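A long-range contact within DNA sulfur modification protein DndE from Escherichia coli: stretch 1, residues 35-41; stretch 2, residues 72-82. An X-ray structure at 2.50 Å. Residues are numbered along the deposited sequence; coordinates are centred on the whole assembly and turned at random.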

# COMPACT_ATOMS: atom_id res chain seq x y z
N ALA A 35 1.05 -17.02 7.38
CA ALA A 35 1.36 -18.22 8.14
C ALA A 35 0.20 -19.23 8.04
O ALA A 35 0.42 -20.38 7.68
CB ALA A 35 1.65 -17.87 9.57
N PHE A 36 -1.02 -18.78 8.32
CA PHE A 36 -2.20 -19.64 8.18
C PHE A 36 -2.22 -20.38 6.84
O PHE A 36 -2.38 -21.60 6.81
CB PHE A 36 -3.51 -18.84 8.36
CG PHE A 36 -4.75 -19.69 8.32
CD1 PHE A 36 -5.12 -20.46 9.41
CD2 PHE A 36 -5.55 -19.72 7.18
CE1 PHE A 36 -6.26 -21.25 9.37
CE2 PHE A 36 -6.70 -20.52 7.13
CZ PHE A 36 -7.05 -21.29 8.23
N PHE A 37 -2.07 -19.64 5.74
CA PHE A 37 -2.17 -20.27 4.41
C PHE A 37 -0.98 -21.14 4.02
O PHE A 37 -1.15 -22.07 3.24
CB PHE A 37 -2.51 -19.25 3.32
CG PHE A 37 -3.92 -18.74 3.39
CD1 PHE A 37 -5.00 -19.61 3.31
CD2 PHE A 37 -4.17 -17.39 3.58
CE1 PHE A 37 -6.30 -19.16 3.40
CE2 PHE A 37 -5.47 -16.91 3.67
CZ PHE A 37 -6.54 -17.80 3.58
N ARG A 38 0.21 -20.86 4.54
CA ARG A 38 1.32 -21.72 4.21
C ARG A 38 1.22 -23.01 5.03
O ARG A 38 1.66 -24.07 4.61
CB ARG A 38 2.68 -21.00 4.34
CG ARG A 38 3.42 -21.17 5.65
CD ARG A 38 4.91 -20.82 5.49
NE ARG A 38 5.12 -19.45 5.04
CZ ARG A 38 5.40 -18.42 5.85
NH1 ARG A 38 5.50 -18.59 7.17
NH2 ARG A 38 5.58 -17.20 5.34
N SER A 39 0.58 -22.90 6.18
CA SER A 39 0.33 -24.05 7.01
C SER A 39 -0.75 -24.94 6.39
O SER A 39 -0.61 -26.16 6.26
CB SER A 39 -0.10 -23.58 8.38
OG SER A 39 -0.29 -24.67 9.23
N VAL A 40 -1.84 -24.31 5.99
CA VAL A 40 -3.02 -25.00 5.51
C VAL A 40 -2.84 -25.69 4.14
O VAL A 40 -3.54 -26.66 3.84
CB VAL A 40 -4.22 -24.04 5.59
CG1 VAL A 40 -4.99 -23.93 4.30
CG2 VAL A 40 -5.07 -24.34 6.82
N GLU A 41 -1.90 -25.21 3.32
CA GLU A 41 -1.55 -25.91 2.08
C GLU A 41 -0.50 -27.01 2.26
O GLU A 41 0.01 -27.54 1.28
CB GLU A 41 -1.13 -24.93 0.97
CG GLU A 41 0.27 -24.30 1.13
CD GLU A 41 0.56 -23.23 0.07
OE1 GLU A 41 -0.14 -23.22 -0.97
OE2 GLU A 41 1.46 -22.40 0.27
N GLN A 72 -13.33 -14.13 4.41
CA GLN A 72 -14.24 -15.11 3.82
C GLN A 72 -13.48 -16.37 3.47
O GLN A 72 -13.88 -17.47 3.84
CB GLN A 72 -14.92 -14.54 2.56
CG GLN A 72 -15.94 -13.43 2.79
CD GLN A 72 -15.34 -12.02 2.86
OE1 GLN A 72 -14.18 -11.83 3.29
NE2 GLN A 72 -16.13 -11.02 2.46
N ALA A 73 -12.38 -16.18 2.74
CA ALA A 73 -11.53 -17.29 2.36
C ALA A 73 -11.11 -18.11 3.58
O ALA A 73 -11.30 -19.32 3.60
CB ALA A 73 -10.30 -16.78 1.62
N THR A 74 -10.54 -17.43 4.58
CA THR A 74 -10.13 -18.09 5.81
C THR A 74 -11.29 -18.90 6.41
O THR A 74 -11.15 -20.10 6.63
CB THR A 74 -9.59 -17.08 6.87
OG1 THR A 74 -8.51 -16.32 6.31
CG2 THR A 74 -9.10 -17.82 8.11
N GLU A 75 -12.42 -18.24 6.66
CA GLU A 75 -13.57 -18.92 7.25
C GLU A 75 -14.06 -20.10 6.42
O GLU A 75 -14.60 -21.05 6.97
CB GLU A 75 -14.73 -17.95 7.56
CG GLU A 75 -14.35 -16.81 8.52
CD GLU A 75 -15.49 -16.44 9.48
OE1 GLU A 75 -16.23 -15.47 9.19
OE2 GLU A 75 -15.63 -17.11 10.53
N LEU A 76 -13.85 -20.06 5.10
CA LEU A 76 -14.31 -21.15 4.23
C LEU A 76 -13.35 -22.33 4.31
O LEU A 76 -13.75 -23.49 4.34
CB LEU A 76 -14.48 -20.67 2.78
CG LEU A 76 -15.28 -21.50 1.75
CD1 LEU A 76 -14.38 -22.29 0.84
CD2 LEU A 76 -16.35 -22.39 2.36
N VAL A 77 -12.06 -22.02 4.36
CA VAL A 77 -11.06 -23.05 4.57
C VAL A 77 -11.28 -23.76 5.91
O VAL A 77 -11.32 -24.99 5.98
CB VAL A 77 -9.64 -22.48 4.49
CG1 VAL A 77 -8.63 -23.52 4.91
CG2 VAL A 77 -9.37 -21.99 3.08
N LEU A 78 -11.45 -22.98 6.98
CA LEU A 78 -11.69 -23.55 8.30
C LEU A 78 -12.95 -24.42 8.36
O LEU A 78 -12.99 -25.45 9.04
CB LEU A 78 -11.75 -22.44 9.37
CG LEU A 78 -10.40 -21.96 9.86
CD1 LEU A 78 -10.56 -20.69 10.68
CD2 LEU A 78 -9.68 -23.05 10.67
N LYS A 79 -13.99 -24.00 7.64
CA LYS A 79 -15.23 -24.74 7.66
C LYS A 79 -15.02 -26.10 6.98
O LYS A 79 -15.46 -27.13 7.49
CB LYS A 79 -16.33 -23.94 6.99
CG LYS A 79 -17.70 -24.58 7.01
CD LYS A 79 -18.66 -23.77 6.17
CE LYS A 79 -20.09 -23.91 6.65
NZ LYS A 79 -20.24 -23.43 8.07
N MSE A 80 -14.31 -26.10 5.85
CA MSE A 80 -14.07 -27.33 5.10
C MSE A 80 -13.08 -28.27 5.77
O MSE A 80 -13.24 -29.49 5.71
CB MSE A 80 -13.61 -27.02 3.67
CG MSE A 80 -14.64 -26.30 2.84
SE MSE A 80 -14.14 -26.10 0.96
CE MSE A 80 -13.96 -27.98 0.50
N LEU A 81 -12.05 -27.72 6.41
CA LEU A 81 -11.06 -28.55 7.09
C LEU A 81 -11.58 -29.05 8.41
O LEU A 81 -11.16 -30.11 8.86
CB LEU A 81 -9.73 -27.82 7.31
CG LEU A 81 -8.88 -27.41 6.11
CD1 LEU A 81 -7.76 -26.52 6.60
CD2 LEU A 81 -8.32 -28.62 5.40
N TYR A 82 -12.49 -28.30 9.03
CA TYR A 82 -12.95 -28.56 10.40
C TYR A 82 -14.48 -28.56 10.60
O TYR A 82 -15.01 -27.87 11.49
CB TYR A 82 -12.22 -27.62 11.37
CG TYR A 82 -10.72 -27.74 11.25
CD1 TYR A 82 -10.06 -28.86 11.75
CD2 TYR A 82 -9.97 -26.79 10.57
CE1 TYR A 82 -8.68 -29.01 11.62
CE2 TYR A 82 -8.59 -26.94 10.41
CZ TYR A 82 -7.96 -28.04 10.94
OH TYR A 82 -6.61 -28.21 10.81

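Contact between two helical segments of DndE, residues 35-40 and 72-81, packed side by side with their N-to-C directions 33° apart and their axes 11.7 Å apart at closest approach. That spacing leaves room for large side chains between the backbones, and the closest approaches are all between side chains. No hydrogen bond crosses the contact; within each helix the backbone bonds to itself, as in V40 N to F36 O (2.9 Å) and V77 N to A73 O (2.9 Å). The nearest CA pairs, F37 CA to T74 CA at 8.4 Å and V40 CA to V77 CA at 8.3 Å, are almost equally spaced, so the two chains keep step over this turn. A35 does not reach the second helix. F36 directs its CA-to-CB bond toward the partner and, with chi1 at t, extends its ring among T74, V77 and L78. The methyl of T74 lies over one face of this ring, CG2 being 4.2 Å from the ring centroid and 27° off the normal, a CH-pi contact; the closest atoms are F36 CE2 and T74 CG2, at 3.7 Å. The far end of the ring meets L78, F36 CZ to L78 CG being 3.8 Å, while F36 CE2 lies 4.2 Å from V77 CG1. F37 starts out sideways, but in the m rotamer its ring ends nearer the partner. There F37 CE1 lies 4.2 Å from V77 CG2, which sits at the ring edge, and F37 CZ approaches A73 CB at 4.4 Å. F37 CZ also comes within 3.7 Å of T74 OG1, a hydroxyl whose hydrogen-bonding partner lies just outside the two segments. T74 thus meets both aromatic rings, its methyl over F36 and its hydroxyl beside F37. R38 and S39 are out of reach of the second helix. One turn on from F36, V40 again points toward the partner and packs against V77 and L81; its closest approaches are V40 CG1 to V77 CG1 at 3.7 Å and V40 CG2 to L81 CD1 at 3.5 Å. V77 therefore touches F36, F37 and V40, its CG1 serving F36 and V40 and its CG2 facing F37. T74, V77 and L81 follow one another at helical spacings of three and four residues, which brings them to the same side of their helix. E41, the first residue to leave helical phi/psi, makes no contact across. The whole contact buries 309 Å², summed over both sides.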